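Local coordinates for protein prophenoloxidase b (PDB 3WKY) that is a copper-containing prophenoloxidase of shrimp haemolymph that probably serves, once activated, to oxidise phenols as other type 3 copper enzymes do, at residues P139-P144 and A383-V388; L263-G266 and E270-S273; G307-Y312 and F404-L409; T324-V329 and L636-S641. All coordinates share one frame; numbering follows the deposited sequence. Where two conformers were deposited one is given.

Interaction 1: P139-P144 and A383-V388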
loop_
_atom_site.group_PDB
_atom_site.type_symbol
_atom_site.label_atom_id
_atom_site.label_comp_id
_atom_site.label_asym_id
_atom_site.label_seq_id
_atom_site.Cartn_x
_atom_site.Cartn_y
_atom_site.Cartn_z
ATOM N N PRO A 139 -22.951 23.534 31.899
ATOM C CA PRO A 139 -21.723 22.947 32.441
ATOM C C PRO A 139 -21.350 21.604 31.803
ATOM O O PRO A 139 -20.161 21.268 31.811
ATOM C CB PRO A 139 -22.035 22.772 33.942
ATOM C CG PRO A 139 -23.514 22.921 34.064
ATOM C CD PRO A 139 -23.950 23.806 32.953
ATOM N N ASP A 140 -22.324 20.877 31.258
ATOM C CA ASP A 140 -22.059 19.575 30.636
ATOM C C ASP A 140 -21.095 19.686 29.447
ATOM O O ASP A 140 -20.476 18.688 29.060
ATOM C CB ASP A 140 -23.358 18.904 30.172
ATOM C CG ASP A 140 -24.031 19.659 29.029
ATOM O OD1 ASP A 140 -23.627 19.482 27.858
ATOM O OD2 ASP A 140 -24.970 20.437 29.291
ATOM N N ARG A 141 -20.975 20.885 28.873
ATOM C CA ARG A 141 -20.088 21.103 27.727
ATOM C C ARG A 141 -18.626 21.241 28.111
ATOM O O ARG A 141 -17.759 21.192 27.236
ATOM C CB ARG A 141 -20.509 22.343 26.914
ATOM C CG ARG A 141 -21.912 22.278 26.305
ATOM C CD ARG A 141 -22.054 21.216 25.210
ATOM N NE ARG A 141 -23.127 21.563 24.282
ATOM C CZ ARG A 141 -24.405 21.203 24.429
ATOM N NH1 ARG A 141 -24.794 20.487 25.480
ATOM N NH2 ARG A 141 -25.301 21.573 23.527
ATOM N N PHE A 142 -18.340 21.403 29.407
ATOM C CA PHE A 142 -16.993 21.754 29.852
ATOM C C PHE A 142 -16.437 20.801 30.911
ATOM O O PHE A 142 -15.233 20.781 31.165
ATOM C CB PHE A 142 -16.975 23.198 30.395
ATOM C CG PHE A 142 -17.597 24.191 29.463
ATOM C CD1 PHE A 142 -16.854 24.742 28.418
ATOM C CD2 PHE A 142 -18.924 24.560 29.609
ATOM C CE1 PHE A 142 -17.426 25.644 27.546
ATOM C CE2 PHE A 142 -19.508 25.466 28.734
ATOM C CZ PHE A 142 -18.751 26.011 27.700
ATOM N N VAL A 143 -17.323 20.025 31.526
ATOM C CA VAL A 143 -16.971 19.188 32.674
ATOM C C VAL A 143 -17.173 17.719 32.283
ATOM O O VAL A 143 -18.200 17.380 31.700
ATOM C CB VAL A 143 -17.878 19.540 33.883
ATOM C CG1 VAL A 143 -17.585 18.647 35.078
ATOM C CG2 VAL A 143 -17.722 21.024 34.257
ATOM N N PRO A 144 -16.186 16.856 32.588
ATOM C CA PRO A 144 -16.261 15.466 32.115
ATOM C C PRO A 144 -17.471 14.734 32.643
ATOM O O PRO A 144 -17.947 15.009 33.751
ATOM C CB PRO A 144 -15.006 14.821 32.701
ATOM C CG PRO A 144 -14.068 15.965 32.948
ATOM C CD PRO A 144 -14.935 17.124 33.315
ATOM N N ALA A 383 -19.513 21.442 17.008
ATOM C CA ALA A 383 -20.158 22.491 17.823
ATOM C C ALA A 383 -19.161 23.553 18.252
ATOM O O ALA A 383 -18.049 23.217 18.648
ATOM C CB ALA A 383 -20.807 21.867 19.049
ATOM N N VAL A 384 -19.553 24.830 18.212
ATOM C CA VAL A 384 -18.580 25.893 18.487
ATOM C C VAL A 384 -18.123 25.950 19.929
ATOM O O VAL A 384 -17.015 26.408 20.212
ATOM C CB VAL A 384 -19.062 27.305 18.030
ATOM C CG1 VAL A 384 -19.077 27.397 16.509
ATOM C CG2 VAL A 384 -20.444 27.620 18.591
ATOM N N GLU A 385 -18.968 25.510 20.853
ATOM C CA GLU A 385 -18.588 25.590 22.256
ATOM C C GLU A 385 -17.708 24.424 22.690
ATOM O O GLU A 385 -17.189 24.431 23.810
ATOM C CB GLU A 385 -19.820 25.739 23.171
ATOM C CG GLU A 385 -20.694 24.486 23.315
ATOM C CD GLU A 385 -21.622 24.224 22.137
ATOM O OE1 GLU A 385 -21.474 24.833 21.050
ATOM O OE2 GLU A 385 -22.528 23.385 22.300
ATOM N N THR A 386 -17.513 23.437 21.807
ATOM C CA THR A 386 -16.684 22.274 22.149
ATOM C C THR A 386 -15.510 21.974 21.194
ATOM O O THR A 386 -14.616 21.208 21.548
ATOM C CB THR A 386 -17.531 20.973 22.228
ATOM O OG1 THR A 386 -18.225 20.778 20.988
ATOM C CG2 THR A 386 -18.539 21.027 23.393
ATOM N N ALA A 387 -15.523 22.545 19.991
ATOM C CA ALA A 387 -14.574 22.129 18.943
ATOM C C ALA A 387 -13.109 22.364 19.298
ATOM O O ALA A 387 -12.246 21.551 18.958
ATOM C CB ALA A 387 -14.911 22.787 17.604
ATOM N N VAL A 388 -12.824 23.461 20.002
ATOM C CA VAL A 388 -11.442 23.797 20.375
ATOM C C VAL A 388 -10.768 22.716 21.247
ATOM O O VAL A 388 -9.545 22.565 21.224
ATOM C CB VAL A 388 -11.391 25.198 21.036
ATOM C CG1 VAL A 388 -9.995 25.526 21.597
ATOM C CG2 VAL A 388 -11.802 26.255 20.012
HETATM O O HOH W 1 -15.972 22.780 25.749
#

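Interaction 2: L263-G266 and E270-S273. With NA (sodium ion), chain P.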
loop_
_atom_site.group_PDB
_atom_site.type_symbol
_atom_site.label_atom_id
_atom_site.label_comp_id
_atom_site.label_asym_id
_atom_site.label_seq_id
_atom_site.Cartn_x
_atom_site.Cartn_y
_atom_site.Cartn_z
ATOM N N LEU A 263 -17.483 13.747 27.316
ATOM C CA LEU A 263 -18.573 14.698 27.570
ATOM C C LEU A 263 -19.921 14.066 27.262
ATOM O O LEU A 263 -20.046 13.307 26.297
ATOM C CB LEU A 263 -18.423 15.944 26.695
ATOM C CG LEU A 263 -17.198 16.835 26.925
ATOM C CD1 LEU A 263 -17.198 17.972 25.913
ATOM C CD2 LEU A 263 -17.161 17.384 28.353
ATOM N N THR A 264 -20.935 14.407 28.059
ATOM C CA THR A 264 -22.297 13.916 27.848
ATOM C C THR A 264 -23.256 15.091 28.000
ATOM O O THR A 264 -23.154 15.840 28.979
ATOM C CB THR A 264 -22.656 12.841 28.890
ATOM O OG1 THR A 264 -21.698 11.770 28.825
ATOM C CG2 THR A 264 -24.065 12.285 28.654
ATOM N N THR A 265 -24.171 15.271 27.049
ATOM C CA THR A 265 -25.097 16.417 27.125
ATOM C C THR A 265 -26.152 16.187 28.200
ATOM O O THR A 265 -26.282 15.080 28.720
ATOM C CB THR A 265 -25.841 16.689 25.805
ATOM O OG1 THR A 265 -26.827 15.667 25.577
ATOM C CG2 THR A 265 -24.875 16.759 24.628
ATOM N N GLY A 266 -26.913 17.235 28.512
ATOM C CA GLY A 266 -27.930 17.159 29.546
ATOM C C GLY A 266 -29.100 16.280 29.159
ATOM O O GLY A 266 -29.934 15.939 30.003
ATOM N N GLU A 270 -24.038 11.092 25.091
ATOM C CA GLU A 270 -22.574 11.177 25.118
ATOM C C GLU A 270 -22.009 11.536 23.743
ATOM O O GLU A 270 -22.396 10.926 22.747
ATOM C CB GLU A 270 -21.963 9.857 25.592
ATOM C CG GLU A 270 -20.442 9.830 25.447
ATOM C CD GLU A 270 -19.767 8.695 26.196
ATOM O OE1 GLU A 270 -18.996 7.940 25.555
ATOM O OE2 GLU A 270 -19.982 8.573 27.422
ATOM N N TRP A 271 -21.109 12.522 23.686
ATOM C CA TRP A 271 -20.528 12.951 22.425
ATOM C C TRP A 271 -19.702 11.814 21.832
ATOM O O TRP A 271 -18.978 11.112 22.548
ATOM C CB TRP A 271 -19.612 14.172 22.619
ATOM C CG TRP A 271 -20.353 15.444 22.974
ATOM C CD1 TRP A 271 -20.841 15.796 24.203
ATOM C CD2 TRP A 271 -20.682 16.526 22.084
ATOM N NE1 TRP A 271 -21.464 17.022 24.128
ATOM C CE2 TRP A 271 -21.373 17.496 22.846
ATOM C CE3 TRP A 271 -20.451 16.770 20.724
ATOM C CZ2 TRP A 271 -21.843 18.687 22.286
ATOM C CZ3 TRP A 271 -20.928 17.945 20.170
ATOM C CH2 TRP A 271 -21.617 18.893 20.952
ATOM N N SER A 272 -19.784 11.668 20.518
ATOM C CA SER A 272 -18.977 10.682 19.813
ATOM C C SER A 272 -17.497 11.010 19.948
ATOM O O SER A 272 -17.113 12.172 20.116
ATOM C CB SER A 272 -19.376 10.636 18.343
ATOM O OG SER A 272 -20.691 10.110 18.230
ATOM N N SER A 273 -16.672 9.971 19.889
ATOM C CA SER A 273 -15.224 10.127 19.939
ATOM C C SER A 273 -14.655 9.831 18.554
ATOM O O SER A 273 -15.388 9.462 17.632
ATOM C CB SER A 273 -14.635 9.148 20.951
ATOM O OG SER A 273 -15.144 9.379 22.258
HETATM NA NA NA P . -28.226 16.759 23.368
HETATM O O HOH W 2 -17.641 11.530 25.127
HETATM O O HOH W 3 -22.241 9.103 29.309
#

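Interaction 3: G307-Y312 and F404-L409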
loop_
_atom_site.group_PDB
_atom_site.type_symbol
_atom_site.label_atom_id
_atom_site.label_comp_id
_atom_site.label_asym_id
_atom_site.label_seq_id
_atom_site.Cartn_x
_atom_site.Cartn_y
_atom_site.Cartn_z
ATOM N N GLY A 307 -7.905 31.287 -7.705
ATOM C CA GLY A 307 -8.292 32.687 -7.563
ATOM C C GLY A 307 -7.264 33.487 -6.781
ATOM O O GLY A 307 -6.914 34.623 -7.146
ATOM N N ILE A 308 -6.785 32.916 -5.683
ATOM C CA ILE A 308 -5.742 33.572 -4.905
ATOM C C ILE A 308 -4.498 33.798 -5.763
ATOM O O ILE A 308 -3.914 34.893 -5.769
ATOM C CB ILE A 308 -5.392 32.748 -3.652
ATOM C CG1 ILE A 308 -6.525 32.864 -2.626
ATOM C CG2 ILE A 308 -4.055 33.207 -3.057
ATOM C CD1 ILE A 308 -6.427 31.874 -1.451
ATOM N N ASP A 309 -4.100 32.764 -6.499
ATOM C CA ASP A 309 -2.852 32.814 -7.261
ATOM C C ASP A 309 -2.891 33.795 -8.429
ATOM O O ASP A 309 -1.859 34.401 -8.758
ATOM C CB ASP A 309 -2.466 31.418 -7.766
ATOM C CG ASP A 309 -2.065 30.468 -6.635
ATOM O OD1 ASP A 309 -1.852 30.931 -5.495
ATOM O OD2 ASP A 309 -1.961 29.243 -6.895
ATOM N N VAL A 310 -4.063 33.975 -9.038
ATOM C CA VAL A 310 -4.188 34.944 -10.141
ATOM C C VAL A 310 -4.674 36.321 -9.691
ATOM O O VAL A 310 -4.707 37.259 -10.493
ATOM C CB VAL A 310 -5.107 34.455 -11.276
ATOM C CG1 VAL A 310 -4.580 33.140 -11.862
ATOM C CG2 VAL A 310 -6.569 34.322 -10.774
ATOM N N GLY A 311 -5.061 36.437 -8.424
ATOM C CA GLY A 311 -5.425 37.726 -7.844
ATOM C C GLY A 311 -6.857 38.198 -8.053
ATOM O O GLY A 311 -7.150 39.383 -7.898
ATOM N N TYR A 312 -7.755 37.277 -8.387
ATOM C CA TYR A 312 -9.156 37.631 -8.516
ATOM C C TYR A 312 -10.076 36.437 -8.369
ATOM O O TYR A 312 -9.728 35.298 -8.672
ATOM C CB TYR A 312 -9.440 38.385 -9.825
ATOM C CG TYR A 312 -9.046 37.657 -11.089
ATOM C CD1 TYR A 312 -9.882 36.707 -11.651
ATOM C CD2 TYR A 312 -7.848 37.938 -11.735
ATOM C CE1 TYR A 312 -9.533 36.040 -12.813
ATOM C CE2 TYR A 312 -7.491 37.268 -12.903
ATOM C CZ TYR A 312 -8.344 36.324 -13.434
ATOM O OH TYR A 312 -8.009 35.651 -14.591
ATOM N N PHE A 404 -5.051 31.403 4.184
ATOM C CA PHE A 404 -4.988 32.863 4.357
ATOM C C PHE A 404 -3.576 33.412 4.131
ATOM O O PHE A 404 -3.408 34.455 3.495
ATOM C CB PHE A 404 -5.526 33.262 5.734
ATOM C CG PHE A 404 -7.032 33.141 5.862
ATOM C CD1 PHE A 404 -7.871 33.728 4.924
ATOM C CD2 PHE A 404 -7.609 32.428 6.914
ATOM C CE1 PHE A 404 -9.264 33.627 5.036
ATOM C CE2 PHE A 404 -8.998 32.326 7.031
ATOM C CZ PHE A 404 -9.825 32.927 6.083
ATOM N N HIS A 405 -2.565 32.707 4.634
ATOM C CA HIS A 405 -1.164 33.135 4.465
ATOM C C HIS A 405 -0.769 33.016 2.993
ATOM O O HIS A 405 -0.021 33.848 2.473
ATOM C CB HIS A 405 -0.232 32.296 5.358
ATOM C CG HIS A 405 1.221 32.630 5.214
ATOM N ND1 HIS A 405 1.745 33.850 5.584
ATOM C CD2 HIS A 405 2.264 31.898 4.750
ATOM C CE1 HIS A 405 3.046 33.859 5.350
ATOM N NE2 HIS A 405 3.387 32.684 4.852
ATOM N N ARG A 406 -1.276 31.987 2.312
ATOM C CA ARG A 406 -1.060 31.871 0.871
ATOM C C ARG A 406 -1.528 33.146 0.186
ATOM O O ARG A 406 -0.836 33.695 -0.683
ATOM C CB ARG A 406 -1.836 30.686 0.290
ATOM C CG ARG A 406 -1.558 30.426 -1.200
ATOM C CD ARG A 406 -2.572 29.407 -1.758
ATOM N NE ARG A 406 -2.264 29.002 -3.132
ATOM C CZ ARG A 406 -1.742 27.821 -3.465
ATOM N NH1 ARG A 406 -1.463 26.913 -2.529
ATOM N NH2 ARG A 406 -1.502 27.546 -4.740
ATOM N N TYR A 407 -2.705 33.620 0.581
ATOM C CA TYR A 407 -3.205 34.857 0.015
ATOM C C TYR A 407 -2.314 36.043 0.443
ATOM O O TYR A 407 -1.922 36.871 -0.397
ATOM C CB TYR A 407 -4.683 35.109 0.363
ATOM C CG TYR A 407 -4.994 36.563 0.086
ATOM C CD1 TYR A 407 -5.183 37.011 -1.219
ATOM C CD2 TYR A 407 -4.994 37.508 1.114
ATOM C CE1 TYR A 407 -5.398 38.378 -1.483
ATOM C CE2 TYR A 407 -5.210 38.852 0.856
ATOM C CZ TYR A 407 -5.412 39.280 -0.440
ATOM O OH TYR A 407 -5.621 40.629 -0.701
ATOM N N LYS A 408 -1.987 36.135 1.731
ATOM C CA LYS A 408 -1.162 37.275 2.177
ATOM C C LYS A 408 0.142 37.380 1.394
ATOM O O LYS A 408 0.583 38.478 1.054
ATOM C CB LYS A 408 -0.869 37.220 3.679
ATOM C CG LYS A 408 -2.087 37.465 4.578
ATOM C CD LYS A 408 -2.552 38.930 4.502
ATOM C CE LYS A 408 -3.644 39.214 5.552
ATOM N NZ LYS A 408 -4.006 40.683 5.571
ATOM N N LEU A 409 0.759 36.239 1.098
ATOM C CA LEU A 409 2.029 36.247 0.369
ATOM C C LEU A 409 1.917 36.803 -1.057
ATOM O O LEU A 409 2.922 37.223 -1.648
ATOM C CB LEU A 409 2.658 34.846 0.359
ATOM C CG LEU A 409 3.232 34.357 1.692
ATOM C CD1 LEU A 409 3.849 32.966 1.532
ATOM C CD2 LEU A 409 4.255 35.354 2.272
#

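Interaction 4: T324-V329 and L636-S641. With EDO (1,2-ethanediol), chain N.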
loop_
_atom_site.group_PDB
_atom_site.type_symbol
_atom_site.label_atom_id
_atom_site.label_comp_id
_atom_site.label_asym_id
_atom_site.label_seq_id
_atom_site.Cartn_x
_atom_site.Cartn_y
_atom_site.Cartn_z
ATOM N N THR A 324 -7.217 42.472 -3.295
ATOM C CA THR A 324 -6.081 43.311 -2.903
ATOM C C THR A 324 -6.229 43.791 -1.468
ATOM O O THR A 324 -7.342 44.094 -1.031
ATOM C CB THR A 324 -5.916 44.532 -3.864
ATOM O OG1 THR A 324 -4.770 45.295 -3.474
ATOM C CG2 THR A 324 -7.152 45.436 -3.834
ATOM N N ASP A 325 -5.121 43.841 -0.727
ATOM C CA ASP A 325 -5.149 44.427 0.607
ATOM C C ASP A 325 -4.653 45.880 0.560
ATOM O O ASP A 325 -4.408 46.488 1.603
ATOM C CB ASP A 325 -4.328 43.609 1.611
ATOM C CG ASP A 325 -5.054 42.339 2.085
ATOM O OD1 ASP A 325 -6.124 42.007 1.528
ATOM O OD2 ASP A 325 -4.548 41.676 3.016
ATOM N N ASN A 326 -4.497 46.398 -0.659
ATOM C CA ASN A 326 -4.298 47.838 -0.912
ATOM C C ASN A 326 -5.530 48.353 -1.676
ATOM O O ASN A 326 -5.415 48.748 -2.836
ATOM C CB ASN A 326 -3.079 48.085 -1.822
ATOM C CG ASN A 326 -1.726 47.844 -1.141
ATOM O OD1 ASN A 326 -1.573 47.957 0.075
ATOM N ND2 ASN A 326 -0.717 47.545 -1.959
ATOM N N PRO A 327 -6.721 48.319 -1.060
ATOM C CA PRO A 327 -7.904 48.590 -1.884
ATOM C C PRO A 327 -8.099 50.076 -2.210
ATOM O O PRO A 327 -7.559 50.935 -1.519
ATOM C CB PRO A 327 -9.056 48.131 -0.991
ATOM C CG PRO A 327 -8.549 48.342 0.397
ATOM C CD PRO A 327 -7.073 48.073 0.352
ATOM N N GLU A 328 -8.865 50.353 -3.258
ATOM C CA GLU A 328 -9.366 51.700 -3.509
ATOM C C GLU A 328 -10.396 52.023 -2.441
ATOM O O GLU A 328 -10.935 51.122 -1.792
ATOM C CB GLU A 328 -10.035 51.767 -4.881
ATOM C CG GLU A 328 -9.088 51.560 -6.049
ATOM C CD GLU A 328 -9.820 51.467 -7.371
ATOM O OE1 GLU A 328 -11.044 51.689 -7.385
ATOM O OE2 GLU A 328 -9.171 51.167 -8.393
ATOM N N VAL A 329 -10.674 53.308 -2.249
ATOM C CA VAL A 329 -11.785 53.697 -1.393
ATOM C C VAL A 329 -13.060 53.050 -1.925
ATOM O O VAL A 329 -13.331 53.095 -3.133
ATOM C CB VAL A 329 -11.934 55.237 -1.327
ATOM C CG1 VAL A 329 -13.228 55.630 -0.616
ATOM C CG2 VAL A 329 -10.726 55.839 -0.621
ATOM N N LEU A 636 2.435 43.134 10.252
ATOM C CA LEU A 636 3.134 41.857 10.356
ATOM C C LEU A 636 2.358 40.676 9.749
ATOM O O LEU A 636 2.412 39.562 10.271
ATOM C CB LEU A 636 3.475 41.569 11.819
ATOM C CG LEU A 636 4.360 42.655 12.457
ATOM C CD1 LEU A 636 4.608 42.329 13.920
ATOM C CD2 LEU A 636 5.671 42.776 11.695
ATOM N N GLU A 637 1.641 40.927 8.657
ATOM C CA GLU A 637 1.043 39.833 7.892
ATOM C C GLU A 637 1.460 39.882 6.426
ATOM O O GLU A 637 0.923 39.140 5.609
ATOM C CB GLU A 637 -0.490 39.811 8.029
ATOM C CG GLU A 637 -1.128 41.176 8.339
ATOM C CD GLU A 637 -0.967 42.171 7.211
ATOM O OE1 GLU A 637 -0.056 43.034 7.301
ATOM O OE2 GLU A 637 -1.767 42.119 6.247
ATOM N N ARG A 638 2.430 40.733 6.087
ATOM C CA ARG A 638 2.947 40.744 4.714
ATOM C C ARG A 638 4.423 40.391 4.641
ATOM O O ARG A 638 5.171 40.568 5.600
ATOM C CB ARG A 638 2.744 42.109 4.022
ATOM C CG ARG A 638 1.310 42.402 3.611
ATOM C CD ARG A 638 1.229 43.491 2.552
ATOM N NE ARG A 638 -0.098 44.108 2.527
ATOM C CZ ARG A 638 -0.413 45.179 1.804
ATOM N NH1 ARG A 638 0.497 45.749 1.015
ATOM N NH2 ARG A 638 -1.633 45.681 1.877
ATOM N N ARG A 639 4.846 39.931 3.470
ATOM C CA ARG A 639 6.249 39.631 3.273
ATOM C C ARG A 639 7.059 40.926 3.211
ATOM O O ARG A 639 6.513 42.014 2.969
ATOM C CB ARG A 639 6.454 38.816 2.000
ATOM C CG ARG A 639 6.129 39.567 0.730
ATOM C CD ARG A 639 6.050 38.588 -0.438
ATOM N NE ARG A 639 6.617 39.152 -1.657
ATOM C CZ ARG A 639 5.904 39.678 -2.646
ATOM N NH1 ARG A 639 4.579 39.709 -2.578
ATOM N NH2 ARG A 639 6.521 40.167 -3.714
ATOM N N SER A 640 8.355 40.797 3.449
ATOM C CA SER A 640 9.282 41.932 3.425
ATOM C C SER A 640 10.573 41.496 2.766
ATOM O O SER A 640 10.926 40.323 2.822
ATOM C CB SER A 640 9.614 42.386 4.845
ATOM O OG SER A 640 10.617 43.405 4.813
ATOM N N SER A 641 11.297 42.428 2.149
ATOM C CA SER A 641 12.605 42.080 1.619
ATOM C C SER A 641 13.600 41.870 2.763
ATOM O O SER A 641 14.631 41.233 2.575
ATOM C CB SER A 641 13.114 43.154 0.667
ATOM O OG SER A 641 13.201 44.390 1.342
HETATM C C1 EDO N . 9.771 40.580 -1.029
HETATM O O1 EDO N . 8.740 40.793 -2.010
HETATM C C2 EDO N . 9.959 39.075 -0.844
HETATM O O2 EDO N . 9.768 38.694 0.529
HETATM O O HOH W 4 -2.229 43.100 3.954
#

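Interaction 1: P139-P144 and A383-V388
Arg-141, at the end of a short 3-10 turn, meets Glu-385 of the facing loop, its NE donating to OE2 at 2.8 Å in a nearly straight hydrogen bond (N-H...O angle 167°) that is half of a salt-bridge network. OE2 accepts the hydrogen bond through its anti lone pair, the side turned from OE1, and lies close to the guanidinium plane; the guanidinium and carboxylate planes are 28° apart. The other half stays within the 139-144 segment: NH1 of Arg-141 donates to OD1 of Asp-140 at 2.8 Å, which answers with its syn lone pair. One buried cation is thus placed between two carboxylates, whose nearest oxygens remain 6.9 Å apart (Asp-140 OD1 to Glu-385 OE2), an arrangement likely to keep both acids ionised. The second oxygen of Asp-140, OD2, is taken up by the hydroxyl of Tyr-19. Glu-385 reaches the arginine because its CG sits between backbone N and carbonyl carbon (chi1 72°) and the chain then folds back at chi2. Backbone acceptors are paired through water: a single molecule donates to Arg-141 O and to Glu-385 O, each at 2.8 Å. Thr-386 turns its methyl, CG2, to CD of Arg-141, 4.0 Å away, while its OG1 bonds to the carbonyl of Val-380. Phe-142 brings CE1 near Glu-385 O and leans on helix 193-205. Val-384 O accepts from ND1 of His-199, one of the histidines around the copper-dioxygen cluster, which puts segment 383-388, with the 139-144 loop packed against it, in the second shell of a type 3 copper site.

Interaction 2: L263-G266 and E270-S273
Leu-263 and Trp-271 make the inner shell of this short loop pairing. The amide N of Trp-271 donates to Leu-263 O at 2.9 Å, and the same carbonyl oxygen lies at the edge of the indole, in its plane, 3.3 Å from CD1. Against CD1 also rests CB of Leu-263, at 3.5 Å, while CG2 of Thr-265 comes to the indole NE1 with the two side chains roughly perpendicular. Thr-264 and Glu-270, their CA atoms only 3.9 Å apart, form a single beta bridge: the chain doubles back over five intervening residues as a tight hairpin-like loop within the copper-containing domain of the hemocyanin family. One water accepts from Leu-263 N and donates to Trp-271 O; another joins Thr-264 OG1 to Glu-270 OE2, to which it donates at 3.0 Å. Thr-264 OG1 is also hydrogen-bonded to the hydroxyl of Thr-145. With OG1 of Thr-265 lodged between its own N and carbonyl carbon (chi1 72°), CG2 is left to meet the indole obliquely. That OG1 coordinates the sodium ion at 2.8 Å. Inside the turn, Asn-267 N donates to it as well. Farther out, Thr-377 OG1 is bonded to Glu-270 O, and Ser-272 pairs by backbone with Ser-378.

Interaction 3: G307-Y312 and F404-L409
Arg-406 grips Asp-309 side-on, a two-pronged salt bridge between helices 294-310 and 391-409 in which NE and NH2 each take a different carboxylate oxygen. NH2 to OD2 is the straighter bond, 2.8 Å at 171°; OD2 accepts through its syn lone pair and lies in the guanidinium plane. NE to OD1, at 3.1 Å, is also on the syn side but tilted 23° from the carboxylate plane. Two bonds hold the groups nearly coplanar, the arginine chain being extended from CG to NE. With an alanine at this place the Asp-309 carboxylate would probably lose both bonds and be held less firmly, its long ion pair with Arg-185 of a neighbouring subunit being weak. Beside the salt bridge, Ile-308 sets its CG2 methyl 3.6 Å from CA of Tyr-407 and 4.0 Å from its CB, at the ring's edge; CG of the tyrosine is anti to the backbone N (chi1 164°), which sends the ring past the isoleucine to Asp-325, bonded to its hydroxyl. Gly-311, with positive phi, is the C-prime residue of a Schellman motif closing helix 294-310. That helix packs its last turn on helix 391-409, which lies in turn against helices 334-343 and 218-239, and strand 312-314 follows directly.

Interaction 4: T324-V329 and L636-S641
Arg-638 reaches across to Asp-325 and Asn-326, and its side chain can be followed outward. CB points toward the 324-329 segment; CG lies beside the backbone N (chi1 -74°), and from there the chain runs extended to NE, which donates to a water at 2.8 Å. That water in turn donates to OD2 of Asp-325, at 2.9 Å, and to OE2 of Glu-637, so the two acids, 4.3 Å apart at OD2 and OE2, share a bridge. Their like charges are likely to be eased by Lys-408, whose NZ makes salt bridges to both. Here the copper-containing domain meets the Ig-like domain of the hemocyanin fold, loop against loop, with Lys-408 of helix 391-409 reaching both. Beyond NE, CZ opens into two nitrogens that hold the amide oxygen of Asn-326 end-on: NH2 to OD1 at 2.9 Å (156°) and NH1 to OD1 at 3.2 Å, both from one face of the amide. The oxygen lies in the guanidinium plane, yet NH2 stands above the carbonyl plane of the asparagine and the two flat groups are turned 56° to each other. NH1 also donates to Pro-412 O, and OD1 accepts from Gln-418 NE2. A leucine in place of Arg-638 would probably leave Asn-326 OD1 without two of its donors and the bridging water without NE. NH2 further packs at 3.4 Å on CB of Asp-325. In the facing loop, Thr-324 OG1 accepts from Asn-326 N at 3.0 Å, an ST turn at the bend that carries Asp-325 and Asn-326. OE1 of Glu-637 is held by the hydroxyl of Tyr-414.

Overall arrangement
Followed from the N terminus, the chain first passes 139-144, which waits for 383-388 to close the long loop of interaction 1. Inside that loop lies interaction 2, a tight turn whose 263-266 side packs directly on 139-144, giving one continuous cluster in the copper-containing domain. Two further segments, 307-312 and 324-329, also leave before 383-388 returns, so interactions 3 and 4 each cross interaction 1. They cross one another too: 404-409 closes interaction 3, and 636-641, in the Ig-like domain, closes interaction 4 last. These two touch through Tyr-407 and Lys-408 and both border the same neighbouring subunit; their centres lie about 34 and 37 Å from that of interaction 1.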